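Local coordinates for putative TetR-family transcriptional regulator (Rhodococcus sp., PDB 2G3B), which probably binds DNA through a helix-turn-helix motif and regulates transcription, as TetR-family repressors generally do, at residues 10-15 against 22-27; 42-47 against 51-56; 96-101 against 161-166; 86-91 against 174-179; 27-32 against 38-43. All coordinates share one frame; numbering follows the deposited sequence.

Contact 1. Residues 10-15 against 22-27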
# COMPACT_ATOMS: atom_id res chain seq x y z
N LYS A 10 3.53 22.60 3.49
CA LYS A 10 2.12 22.38 3.81
C LYS A 10 1.23 22.42 2.53
O LYS A 10 0.32 21.60 2.35
CB LYS A 10 1.71 23.46 4.80
CG LYS A 10 0.25 23.48 5.20
CD LYS A 10 -0.01 24.81 5.88
CE LYS A 10 0.57 24.77 7.29
N ALA A 11 1.45 23.42 1.67
CA ALA A 11 0.73 23.53 0.40
C ALA A 11 1.09 22.38 -0.54
O ALA A 11 0.27 21.90 -1.31
CB ALA A 11 1.05 24.93 -0.28
N SER A 12 2.34 21.93 -0.47
CA SER A 12 2.77 20.81 -1.30
C SER A 12 2.09 19.52 -0.87
O SER A 12 1.61 18.78 -1.73
CB SER A 12 4.31 20.67 -1.23
OG SER A 12 4.90 21.84 -1.82
N ALA A 13 2.03 19.27 0.43
CA ALA A 13 1.27 18.12 0.97
C ALA A 13 -0.20 18.06 0.49
O ALA A 13 -0.69 17.00 0.05
CB ALA A 13 1.35 18.12 2.51
N THR A 14 -0.90 19.20 0.54
CA THR A 14 -2.27 19.28 0.03
C THR A 14 -2.42 19.01 -1.48
O THR A 14 -3.30 18.27 -1.88
CB THR A 14 -2.85 20.68 0.36
OG1 THR A 14 -2.70 20.90 1.77
CG2 THR A 14 -4.35 20.79 -0.04
N ALA A 15 -1.56 19.63 -2.30
CA ALA A 15 -1.50 19.39 -3.73
C ALA A 15 -1.25 17.94 -4.06
O ALA A 15 -1.95 17.30 -4.87
CB ALA A 15 -0.40 20.31 -4.36
N ARG A 22 1.35 14.49 -10.48
CA ARG A 22 1.12 15.24 -11.75
C ARG A 22 0.31 16.54 -11.59
O ARG A 22 0.34 17.44 -12.45
CB ARG A 22 0.43 14.36 -12.78
CG ARG A 22 -0.86 13.73 -12.28
CD ARG A 22 -1.22 12.47 -13.08
NE ARG A 22 -0.98 12.65 -14.51
CZ ARG A 22 -1.62 13.54 -15.26
NH1 ARG A 22 -2.53 14.34 -14.70
NH2 ARG A 22 -1.35 13.64 -16.57
N GLY A 23 -0.42 16.64 -10.48
CA GLY A 23 -1.28 17.82 -10.28
C GLY A 23 -0.61 18.89 -9.46
O GLY A 23 -1.18 20.00 -9.29
N LEU A 24 0.58 18.56 -8.94
CA LEU A 24 1.46 19.47 -8.22
C LEU A 24 2.17 20.38 -9.21
O LEU A 24 2.98 19.92 -10.03
CB LEU A 24 2.51 18.69 -7.43
CG LEU A 24 3.60 19.44 -6.65
CD1 LEU A 24 3.10 19.88 -5.27
CD2 LEU A 24 4.83 18.53 -6.45
N ARG A 25 1.91 21.67 -9.08
CA ARG A 25 2.55 22.63 -9.92
C ARG A 25 3.21 23.67 -8.98
O ARG A 25 2.59 24.16 -8.02
CB ARG A 25 1.49 23.27 -10.83
CG ARG A 25 0.98 22.40 -12.01
CD ARG A 25 0.26 23.31 -13.05
NE ARG A 25 1.17 24.15 -13.86
CZ ARG A 25 1.27 25.49 -13.84
NH1 ARG A 25 0.50 26.25 -13.07
NH2 ARG A 25 2.15 26.08 -14.63
N VAL A 26 4.48 23.96 -9.23
CA VAL A 26 5.25 24.97 -8.44
C VAL A 26 4.53 26.31 -8.30
O VAL A 26 4.47 26.90 -7.21
CB VAL A 26 6.66 25.16 -9.04
CG1 VAL A 26 7.35 26.42 -8.53
CG2 VAL A 26 7.51 23.90 -8.74
N ASN A 27 3.96 26.78 -9.40
CA ASN A 27 3.27 28.07 -9.40
C ASN A 27 2.04 28.07 -8.52
O ASN A 27 1.76 29.07 -7.84
CB ASN A 27 2.83 28.42 -10.81
CG ASN A 27 3.91 29.11 -11.59
OD1 ASN A 27 5.07 29.16 -11.16
ND2 ASN A 27 3.53 29.67 -12.74
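L24 meets A15 and S12 where the chain, having left helix 2-23, folds back along it before entering helix 26-33. The leucine and A15 account for most of the 129 Å² buried here, with S12 adding a smaller share. One methyl does the touching: L24 CD1 stands 3.6 Å from A15 CB, and the same carbon lies 4.0 Å from the backbone oxygen S12 O. The side chain of S12 comes less close, with its CB 4.3 Å from L24 CD1. The backbones approach most nearly at the same pair, since A15 CA and L24 CA are 5.4 Å apart.

The leucine CB does not itself point at the helix. Its CG is anti to the backbone N (chi1 177°), and the branch beyond CG then carries CD1 into the groove between S12 and A15, one turn of helix apart. A15 turns its methyl directly to meet it. S12 OG is occupied by a hydrogen bond to I8 O one turn back, which leaves its CB to line the contact. V29 of helix 26-33 and L51 of helix 47-66 also pack against L24.

All three touching residues are buried, and the side chains meet through apolar atoms alone. Van der Waals fit and removal of L24 from water, rather than polar pairing, therefore hold the exit of helix 2-23 against its own body within the DNA-binding domain.

Contact 2. Residues 42-47 against 51-56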
# COMPACT_ATOMS: atom_id res chain seq x y z
N TYR A 42 14.82 28.67 -4.58
CA TYR A 42 15.91 28.96 -3.65
C TYR A 42 16.01 27.94 -2.50
O TYR A 42 17.10 27.48 -2.17
CB TYR A 42 15.79 30.37 -3.08
CG TYR A 42 17.00 30.78 -2.26
CD1 TYR A 42 18.27 31.00 -2.88
CD2 TYR A 42 16.90 30.94 -0.89
CE1 TYR A 42 19.40 31.36 -2.11
CE2 TYR A 42 18.02 31.27 -0.12
CZ TYR A 42 19.25 31.49 -0.74
OH TYR A 42 20.33 31.84 0.04
N HIS A 43 14.88 27.58 -1.89
CA HIS A 43 14.97 26.63 -0.75
C HIS A 43 15.09 25.19 -1.15
O HIS A 43 15.67 24.41 -0.42
CB HIS A 43 13.76 26.74 0.19
CG HIS A 43 13.74 28.00 0.97
ND1 HIS A 43 14.81 28.42 1.73
CD2 HIS A 43 12.78 28.95 1.13
CE1 HIS A 43 14.53 29.58 2.30
NE2 HIS A 43 13.30 29.92 1.96
N PHE A 44 14.46 24.81 -2.26
CA PHE A 44 14.32 23.37 -2.59
C PHE A 44 14.99 22.97 -3.91
O PHE A 44 15.05 21.79 -4.24
CB PHE A 44 12.83 23.01 -2.57
CG PHE A 44 12.18 23.28 -1.23
CD1 PHE A 44 11.26 24.33 -1.08
CD2 PHE A 44 12.50 22.50 -0.09
CE1 PHE A 44 10.66 24.59 0.18
CE2 PHE A 44 11.91 22.77 1.17
CZ PHE A 44 10.99 23.80 1.29
N LYS A 45 15.47 23.97 -4.63
CA LYS A 45 16.29 23.87 -5.85
C LYS A 45 15.49 23.54 -7.09
O LYS A 45 15.64 24.21 -8.12
CB LYS A 45 17.45 22.86 -5.71
CG LYS A 45 18.38 22.88 -6.92
CD LYS A 45 19.36 21.71 -6.96
CE LYS A 45 20.27 21.85 -8.19
NZ LYS A 45 20.59 20.46 -8.64
N ASP A 46 14.70 22.49 -7.00
CA ASP A 46 14.01 21.93 -8.16
C ASP A 46 12.83 21.08 -7.69
O ASP A 46 12.56 20.95 -6.47
CB ASP A 46 14.99 21.15 -9.09
CG ASP A 46 15.79 20.11 -8.34
OD1 ASP A 46 15.34 19.71 -7.24
OD2 ASP A 46 16.87 19.71 -8.84
N ARG A 47 12.08 20.52 -8.65
CA ARG A 47 10.87 19.79 -8.31
C ARG A 47 11.17 18.52 -7.51
O ARG A 47 10.47 18.23 -6.54
CB ARG A 47 10.02 19.49 -9.55
CG ARG A 47 8.67 18.86 -9.24
CD ARG A 47 7.86 18.64 -10.54
NE ARG A 47 6.97 17.48 -10.44
CZ ARG A 47 7.37 16.21 -10.55
NH1 ARG A 47 8.65 15.91 -10.78
NH2 ARG A 47 6.47 15.24 -10.46
N LEU A 51 9.87 17.62 -3.65
CA LEU A 51 9.14 16.39 -3.29
C LEU A 51 9.86 15.67 -2.14
O LEU A 51 9.21 15.19 -1.18
CB LEU A 51 9.01 15.47 -4.51
CG LEU A 51 8.09 15.97 -5.64
CD1 LEU A 51 8.21 15.14 -6.89
CD2 LEU A 51 6.66 16.03 -5.19
N GLU A 52 11.19 15.59 -2.25
CA GLU A 52 12.00 15.05 -1.15
C GLU A 52 11.67 15.76 0.16
O GLU A 52 11.38 15.14 1.15
CB GLU A 52 13.48 15.21 -1.43
CG GLU A 52 14.32 14.74 -0.20
CD GLU A 52 15.84 14.67 -0.47
OE1 GLU A 52 16.24 14.07 -1.49
OE2 GLU A 52 16.62 15.20 0.35
N ALA A 53 11.68 17.10 0.15
CA ALA A 53 11.36 17.85 1.36
C ALA A 53 9.91 17.64 1.81
O ALA A 53 9.62 17.61 3.03
CB ALA A 53 11.71 19.36 1.17
N ALA A 54 8.98 17.47 0.86
CA ALA A 54 7.57 17.18 1.20
C ALA A 54 7.42 15.78 1.82
O ALA A 54 6.69 15.60 2.77
CB ALA A 54 6.64 17.30 -0.01
N LEU A 55 8.09 14.79 1.25
CA LEU A 55 8.14 13.49 1.90
C LEU A 55 8.54 13.64 3.38
O LEU A 55 7.86 13.13 4.26
CB LEU A 55 9.10 12.58 1.14
CG LEU A 55 8.52 11.82 -0.04
CD1 LEU A 55 9.64 11.45 -1.03
CD2 LEU A 55 7.76 10.55 0.45
N ASN A 56 9.62 14.38 3.66
CA ASN A 56 10.10 14.48 5.04
C ASN A 56 9.13 15.29 5.95
O ASN A 56 8.95 14.94 7.13
CB ASN A 56 11.50 15.09 5.08
CG ASN A 56 12.57 14.07 4.77
OD1 ASN A 56 12.44 12.85 5.09
ND2 ASN A 56 13.61 14.53 4.10
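F44 and R47 meet A53 and L51 at the sharp turn that leads out of the predicted helix-turn-helix, between helix 37-44 and helix 47-66 of the TetR-type DNA-binding domain. K45 breaks the first helix with a positive phi of 78°, and D46 caps the next one, its OD1 accepting from G49 N. Folded this way, the chain brings F44 back over the second turn of the new helix.

F44 has CG anti to its carbonyl carbon (chi1 -58°), which swings the ring across to A53. Two ring carbons do the touching: F44 CE2 is 3.4 Å from A53 CB, and F44 CD2 is 3.5 Å from the same methyl. The methyl comes in obliquely. On one face of the ring sits H43 CB, offset toward the rim, while I8 and L9 of helix 2-23 also pack on the phenylalanine.

R47 and L51 are one turn apart and joined by the backbone bond from L51 N to R47 O at 3.0 Å. In L51, CG is likewise anti to the carbonyl carbon and rides close to R47 O, at 3.4 Å. The arginine is extended from CG to NE. It has two deposited conformers, so the position of its head is less certain; in the one described, L51 CD1 lies over one guanidinium face near the rim, 3.9 Å from R47 CZ.

Contact 3. Residues 96-101 against 161-166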
# COMPACT_ATOMS: atom_id res chain seq x y z
N GLU A 96 -5.03 13.65 5.30
CA GLU A 96 -4.22 14.27 4.25
C GLU A 96 -2.83 13.65 4.16
O GLU A 96 -2.35 13.37 3.06
CB GLU A 96 -4.13 15.76 4.44
CG GLU A 96 -3.47 16.40 3.23
CD GLU A 96 -3.16 17.82 3.46
OE1 GLU A 96 -2.19 18.10 4.18
OE2 GLU A 96 -3.94 18.67 2.98
N ASN A 97 -2.14 13.46 5.28
CA ASN A 97 -0.80 12.87 5.25
C ASN A 97 -0.86 11.52 4.55
O ASN A 97 0.01 11.16 3.78
CB ASN A 97 -0.32 12.44 6.67
CG ASN A 97 0.38 13.55 7.41
OD1 ASN A 97 0.73 14.59 6.81
ND2 ASN A 97 0.62 13.33 8.75
N SER A 98 -1.90 10.77 4.91
CA SER A 98 -2.12 9.43 4.39
C SER A 98 -2.39 9.40 2.87
O SER A 98 -1.78 8.58 2.16
CB SER A 98 -3.21 8.76 5.23
OG SER A 98 -3.34 7.45 4.80
N LEU A 99 -3.26 10.30 2.38
CA LEU A 99 -3.48 10.47 0.97
C LEU A 99 -2.21 10.81 0.21
O LEU A 99 -1.97 10.22 -0.86
CB LEU A 99 -4.54 11.56 0.65
CG LEU A 99 -5.96 11.24 1.07
CD1 LEU A 99 -6.77 12.57 1.21
CD2 LEU A 99 -6.57 10.24 -0.00
N ALA A 100 -1.43 11.77 0.71
CA ALA A 100 -0.18 12.23 0.06
C ALA A 100 0.83 11.10 0.03
O ALA A 100 1.41 10.83 -1.01
CB ALA A 100 0.39 13.44 0.77
N TRP A 101 0.96 10.35 1.13
CA TRP A 101 1.89 9.23 1.17
C TRP A 101 1.45 8.15 0.19
O TRP A 101 2.26 7.61 -0.54
CB TRP A 101 1.96 8.66 2.60
CG TRP A 101 3.02 7.70 2.79
CD1 TRP A 101 2.92 6.32 2.65
CD2 TRP A 101 4.36 7.98 3.16
NE1 TRP A 101 4.16 5.76 2.91
CE2 TRP A 101 5.06 6.75 3.22
CE3 TRP A 101 5.07 9.17 3.40
CZ2 TRP A 101 6.42 6.68 3.57
CZ3 TRP A 101 6.42 9.09 3.73
CH2 TRP A 101 7.08 7.84 3.82
N GLY A 161 -0.59 -0.88 3.68
CA GLY A 161 -1.62 -1.70 3.01
C GLY A 161 -3.02 -1.43 3.55
O GLY A 161 -3.98 -1.31 2.76
N LEU A 162 -3.15 -1.35 4.88
CA LEU A 162 -4.45 -1.01 5.45
C LEU A 162 -4.88 0.37 5.03
O LEU A 162 -6.06 0.57 4.75
CB LEU A 162 -4.42 -1.06 6.98
CG LEU A 162 -4.33 -2.51 7.54
CD1 LEU A 162 -4.02 -2.50 9.03
CD2 LEU A 162 -5.64 -3.27 7.27
N SER A 163 -3.94 1.33 5.07
CA SER A 163 -4.25 2.72 4.68
C SER A 163 -4.73 2.82 3.23
O SER A 163 -5.65 3.59 2.93
CB SER A 163 -3.04 3.63 4.87
OG SER A 163 -2.71 3.64 6.28
N GLY A 164 -4.14 2.02 2.34
CA GLY A 164 -4.56 2.02 0.93
C GLY A 164 -6.03 1.63 0.81
O GLY A 164 -6.77 2.21 0.01
N ARG A 165 -6.46 0.61 1.57
CA ARG A 165 -7.87 0.19 1.56
C ARG A 165 -8.78 1.19 2.24
O ARG A 165 -9.92 1.45 1.81
CB ARG A 165 -7.94 -1.16 2.30
CG ARG A 165 -7.27 -2.31 1.50
CD ARG A 165 -7.78 -3.65 2.01
NE ARG A 165 -6.97 -4.73 1.38
CZ ARG A 165 -6.79 -5.93 1.93
NH1 ARG A 165 -7.34 -6.17 3.12
NH2 ARG A 165 -6.07 -6.85 1.28
N TRP A 166 -8.25 1.79 3.30
CA TRP A 166 -8.99 2.77 4.09
C TRP A 166 -9.34 3.99 3.24
O TRP A 166 -10.47 4.47 3.31
CB TRP A 166 -8.11 3.19 5.26
CG TRP A 166 -8.65 4.29 6.16
CD1 TRP A 166 -9.87 4.32 6.84
CD2 TRP A 166 -7.92 5.43 6.61
NE1 TRP A 166 -9.92 5.44 7.65
CE2 TRP A 166 -8.75 6.15 7.51
CE3 TRP A 166 -6.64 5.95 6.29
CZ2 TRP A 166 -8.34 7.37 8.12
CZ3 TRP A 166 -6.23 7.13 6.87
CH2 TRP A 166 -7.09 7.85 7.78
O HOH W 1 -2.03 6.06 7.16
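S98 faces S163 and W166 where helix 92-110 passes helix 148-167 in the C-terminal domain. Direct contact is limited, 88 Å² in all.

The polar part runs through one water. It lies 3.0 Å from S98 OG and 2.7 Å from S163 OG, and it donates to the latter. S163 OG is also hydrogen-bonded to V159 O one turn back, so this hydroxyl has a partner in its own helix as well as the bridge. The two hydroxyl oxygens, S98 OG and S163 OG, are 4.1 Å apart and are linked through the water.

The van der Waals part belongs mainly to the indole. S98 OG stands anti to its backbone N (chi1 -175°), which carries it to the ring edge, in plane, 3.6 Å from W166 CZ3, with S98 CB 3.8 Å from the same carbon. W166 NE1 is engaged with T173 OG1, which helps fix the rotation of the ring. A glycerol, probably from the crystallisation liquor, lies about 5 Å from the S163 side chain and may mark a pocket.

With the helices only 7.0 Å apart here (S98 CA to S163 CA), small serines leave place for one shared water, and the aromatic edge packs beside it.

Contact 4. Residues 86-91 against 174-179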
# COMPACT_ATOMS: atom_id res chain seq x y z
N GLY A 86 -1.79 5.73 15.54
CA GLY A 86 -1.74 7.16 15.20
C GLY A 86 -1.77 7.45 13.69
O GLY A 86 -2.14 8.56 13.28
N GLU A 87 -1.40 6.45 12.88
CA GLU A 87 -1.37 6.54 11.40
C GLU A 87 -2.73 6.55 10.72
O GLU A 87 -2.90 6.99 9.55
CB GLU A 87 -0.58 5.32 10.87
CG GLU A 87 0.85 5.18 11.39
CD GLU A 87 1.78 6.31 10.89
OE1 GLU A 87 1.49 6.94 9.86
OE2 GLU A 87 2.81 6.56 11.53
N ILE A 88 -3.71 6.01 11.43
CA ILE A 88 -5.05 5.82 10.89
C ILE A 88 -6.08 6.38 11.86
O ILE A 88 -6.43 5.74 12.83
CB ILE A 88 -5.36 4.36 10.44
CG1 ILE A 88 -4.36 3.91 9.36
CG2 ILE A 88 -6.86 4.23 9.97
CD1 ILE A 88 -4.43 2.40 9.04
N GLN A 89 -6.55 7.60 11.55
CA GLN A 89 -7.43 8.41 12.41
C GLN A 89 -8.25 9.30 11.52
O GLN A 89 -7.76 9.75 10.49
CB GLN A 89 -6.66 9.36 13.38
CG GLN A 89 -5.57 8.73 14.20
CD GLN A 89 -5.04 9.67 15.28
OE1 GLN A 89 -5.80 10.19 16.11
NE2 GLN A 89 -3.73 9.93 15.26
N ASP A 90 -9.50 9.51 11.90
CA ASP A 90 -10.41 10.43 11.21
C ASP A 90 -10.13 11.86 11.70
O ASP A 90 -10.97 12.45 12.42
CB ASP A 90 -11.87 10.11 11.55
CG ASP A 90 -12.33 8.77 11.00
OD1 ASP A 90 -11.79 8.32 9.96
OD2 ASP A 90 -13.23 8.13 11.64
N ARG A 91 -8.93 12.34 11.41
CA ARG A 91 -8.51 13.74 11.67
C ARG A 91 -7.96 14.29 10.37
O ARG A 91 -7.28 13.59 9.64
CB ARG A 91 -7.41 13.85 12.71
CG ARG A 91 -7.80 13.26 14.05
CD ARG A 91 -7.05 14.00 15.13
NE ARG A 91 -6.33 13.08 15.97
CZ ARG A 91 -5.44 13.45 16.88
NH1 ARG A 91 -5.15 14.74 17.07
NH2 ARG A 91 -4.84 12.51 17.61
N GLU A 174 -12.46 2.34 12.16
CA GLU A 174 -12.49 1.55 13.40
C GLU A 174 -12.04 0.10 13.13
O GLU A 174 -11.39 -0.51 14.00
CB GLU A 174 -13.87 1.60 14.07
CG GLU A 174 -15.05 0.96 13.32
CD GLU A 174 -15.77 1.90 12.30
OE1 GLU A 174 -15.24 2.99 11.91
OE2 GLU A 174 -16.88 1.48 11.88
N ASP A 175 -12.36 -0.44 11.92
CA ASP A 175 -11.88 -1.78 11.58
C ASP A 175 -10.37 -1.79 11.45
O ASP A 175 -9.68 -2.65 11.98
CB ASP A 175 -12.51 -2.29 10.25
CG ASP A 175 -13.78 -3.08 10.48
OD1 ASP A 175 -14.37 -2.99 11.61
OD2 ASP A 175 -14.20 -3.78 9.54
N ALA A 176 -9.85 -0.84 10.69
CA ALA A 176 -8.40 -0.72 10.46
C ALA A 176 -7.59 -0.57 11.79
O ALA A 176 -6.56 -1.21 11.98
CB ALA A 176 -8.11 0.46 9.45
N ARG A 177 -8.09 0.26 12.71
CA ARG A 177 -7.47 0.40 14.04
C ARG A 177 -7.51 -0.89 14.84
O ARG A 177 -6.51 -1.24 15.48
CB ARG A 177 -8.13 1.58 14.79
CG ARG A 177 -7.76 2.91 14.09
CD ARG A 177 -8.64 4.15 14.60
NE ARG A 177 -8.45 4.34 16.06
CZ ARG A 177 -7.42 5.00 16.59
NH1 ARG A 177 -6.46 5.50 15.81
NH2 ARG A 177 -7.35 5.18 17.88
N SER A 178 -8.65 -1.57 14.81
CA SER A 178 -8.82 -2.79 15.57
C SER A 178 -7.86 -3.80 15.00
O SER A 178 -7.28 -4.56 15.77
CB SER A 178 -10.22 -3.38 15.41
OG SER A 178 -10.34 -4.53 16.28
N HIS A 179 -7.68 -3.84 13.66
CA HIS A 179 -6.78 -4.92 13.11
C HIS A 179 -5.32 -4.67 13.49
O HIS A 179 -4.54 -5.61 13.75
CB HIS A 179 -6.85 -4.98 11.57
CG HIS A 179 -8.21 -5.30 11.01
ND1 HIS A 179 -9.19 -5.95 11.73
CD2 HIS A 179 -8.76 -5.04 9.79
CE1 HIS A 179 -10.28 -6.06 11.00
NE2 HIS A 179 -10.02 -5.56 9.80
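Within the C-terminal domain, the loop between helices 76-86 and 92-110 is laid against helix 173-188, where I88 and Q89 meet A176 and R177. Two kinds of contact work side by side.

The apolar one is made by I88, whose CB points at the helix. Its CG2 is 4.0 Å from A176 CB, with CD1 slightly farther from the same methyl, and the isoleucine also packs on L162, S163 and W166 of helix 148-167.

The polar one is made by R177. Its chain bends at chi3 (60°), so that the aliphatic part passes beside the I88 carbonyl, with R177 CD 3.2 Å from I88 O, before the head turns back to bind that oxygen. R177 NH1 donates to I88 O at 3.0 Å with an N-H...O angle of 162°. The acceptor lies at the guanidinium edge, close to its plane, although the donor is tilted 30° from the carbonyl plane. Q89 CG lies obliquely by the same nitrogen, at 3.7 Å.

Q89 also braces the loop internally. Its NE2 donates to G86 O at 2.9 Å, nearly straight, while its OE1 takes both NE and NH2 of R91 side-on. R91 NH2 is in turn salt-bridged to E68. D90, between Q89 and R91 in the sequence, is the centre of an inverse gamma turn.

A backbone carbonyl in an irregular loop is thus satisfied by a charged donor from the C-terminal helix, and that polar bond, next to the buried isoleucine, ties loop and helix together.

Contact 5. Residues 27-32 against 38-43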
# COMPACT_ATOMS: atom_id res chain seq x y z
N ASN A 27 3.96 26.78 -9.40
CA ASN A 27 3.27 28.07 -9.40
C ASN A 27 2.04 28.07 -8.52
O ASN A 27 1.76 29.07 -7.84
CB ASN A 27 2.83 28.42 -10.81
CG ASN A 27 3.91 29.11 -11.59
OD1 ASN A 27 5.07 29.16 -11.16
ND2 ASN A 27 3.53 29.67 -12.74
N ASP A 28 1.31 26.96 -8.54
CA ASP A 28 0.12 26.85 -7.71
C ASP A 28 0.48 26.71 -6.22
O ASP A 28 -0.09 27.44 -5.37
CB ASP A 28 -0.78 25.69 -8.19
CG ASP A 28 -1.23 25.86 -9.64
OD1 ASP A 28 -1.46 27.01 -10.10
OD2 ASP A 28 -1.36 24.84 -10.33
N VAL A 29 1.44 25.83 -5.92
CA VAL A 29 2.00 25.65 -4.57
C VAL A 29 2.49 26.97 -4.02
O VAL A 29 2.10 27.43 -2.93
CB VAL A 29 3.19 24.65 -4.58
CG1 VAL A 29 3.91 24.65 -3.20
CG2 VAL A 29 2.70 23.26 -4.89
N ALA A 30 3.33 27.63 -4.80
CA ALA A 30 3.82 28.93 -4.37
C ALA A 30 2.68 29.96 -4.16
O ALA A 30 2.67 30.70 -3.17
CB ALA A 30 4.87 29.40 -5.35
N GLU A 31 1.71 30.02 -5.07
CA GLU A 31 0.54 30.90 -4.86
C GLU A 31 -0.22 30.51 -3.57
O GLU A 31 -0.48 31.36 -2.72
CB GLU A 31 -0.42 30.85 -6.04
CG GLU A 31 -0.13 31.81 -7.13
N VAL A 32 -0.52 29.22 -3.39
CA VAL A 32 -1.18 28.79 -2.16
C VAL A 32 -0.39 29.27 -0.96
O VAL A 32 -0.97 29.80 0.02
CB VAL A 32 -1.42 27.25 -2.09
CG1 VAL A 32 -1.97 26.84 -0.73
CG2 VAL A 32 -2.41 26.84 -3.17
N GLY A 38 10.34 31.74 -7.23
CA GLY A 38 11.79 31.85 -7.03
C GLY A 38 12.21 31.51 -5.59
O GLY A 38 13.31 30.97 -5.33
N LEU A 39 11.34 31.82 -4.64
CA LEU A 39 11.70 31.46 -3.24
C LEU A 39 11.67 29.97 -3.08
O LEU A 39 12.52 29.38 -2.38
CB LEU A 39 10.78 32.09 -2.21
CG LEU A 39 11.10 31.76 -0.75
CD1 LEU A 39 12.42 32.43 -0.28
CD2 LEU A 39 9.97 32.11 0.15
N LEU A 40 10.68 29.35 -3.73
CA LEU A 40 10.55 27.89 -3.65
C LEU A 40 11.82 27.22 -4.23
O LEU A 40 12.42 26.29 -3.61
CB LEU A 40 9.22 27.48 -4.31
CG LEU A 40 8.78 26.04 -4.22
CD1 LEU A 40 7.23 25.95 -4.36
CD2 LEU A 40 9.52 25.26 -5.34
N TYR A 41 12.27 27.71 -5.39
CA TYR A 41 13.50 27.19 -5.98
C TYR A 41 14.77 27.49 -5.19
O TYR A 41 15.70 26.67 -5.17
CB TYR A 41 13.71 27.72 -7.39
CG TYR A 41 12.66 27.28 -8.38
CD1 TYR A 41 12.39 25.94 -8.59
CD2 TYR A 41 12.00 28.22 -9.17
CE1 TYR A 41 11.44 25.55 -9.53
CE2 TYR A 41 11.04 27.83 -10.13
CZ TYR A 41 10.78 26.51 -10.30
OH TYR A 41 9.87 26.13 -11.25
N TYR A 42 14.82 28.67 -4.58
CA TYR A 42 15.91 28.96 -3.65
C TYR A 42 16.01 27.94 -2.50
O TYR A 42 17.10 27.48 -2.17
CB TYR A 42 15.79 30.37 -3.08
CG TYR A 42 17.00 30.78 -2.26
CD1 TYR A 42 18.27 31.00 -2.88
CD2 TYR A 42 16.90 30.94 -0.89
CE1 TYR A 42 19.40 31.36 -2.11
CE2 TYR A 42 18.02 31.27 -0.12
CZ TYR A 42 19.25 31.49 -0.74
OH TYR A 42 20.33 31.84 0.04
N HIS A 43 14.88 27.58 -1.89
CA HIS A 43 14.97 26.63 -0.75
C HIS A 43 15.09 25.19 -1.15
O HIS A 43 15.67 24.41 -0.42
CB HIS A 43 13.76 26.74 0.19
CG HIS A 43 13.74 28.00 0.97
ND1 HIS A 43 14.81 28.42 1.73
CD2 HIS A 43 12.78 28.95 1.13
CE1 HIS A 43 14.53 29.58 2.30
NE2 HIS A 43 13.30 29.92 1.96
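L40 overlaps V29 with one branch: L40 CD1 comes to 3.7 Å from V29 CG1, and the two side chains cross at about a right angle. The same methyl lies 4.3 Å from A30 CB and equally far from A30 N, so a single carbon of helix 37-44 serves both residues of helix 26-33. Of the 98 Å² buried, L40 supplies more than half, while V29 and A30 give equal shares.

The torsions explain the reach. L40 has CG anti to its backbone N (chi1 -173°) and continues extended to CD1, pushing that methyl out to the other helix. V29 likewise places CG1 anti to its own N (chi1 171°), presenting that branch to the leucine. The backbones come no nearer than 6.8 Å, between A30 CA and L40 CA.

All three residues are buried, and neighbours continue the apolar surface: I8 of helix 2-23 and V26 pack on L40, while S12 and L24 pack on V29. P37, at the start of helix 37-44, touches A30.

Two short helices joined by a tight turn and held through small and branched apolar side chains form the helix-turn-helix, predicted here over residues 25-44; in TetR-family proteins the second of the two is the recognition helix.

From the N terminus, contact 1 closes over the last turns of helix 2-23, bringing the residues after its end back onto its side. Contact 5 follows, folding helix 26-33 onto helix 37-44, and contact 2 begins on the last residues of contact 5, sharing Y42 and H43, and turns the chain into helix 47-66. These three sit together in the DNA-binding domain, where L24 touches both L51 and V29. The C-terminal domain holds the long loops: contact 4 joins 86-91 to 174-179, and contact 3 is nested inside it, with I88 packing on W166. T14 to E96, a probable hydrogen bond, and L55 against W101 connect the domains, while contacts 4 and 5 lie about 34 Å apart, centre to centre.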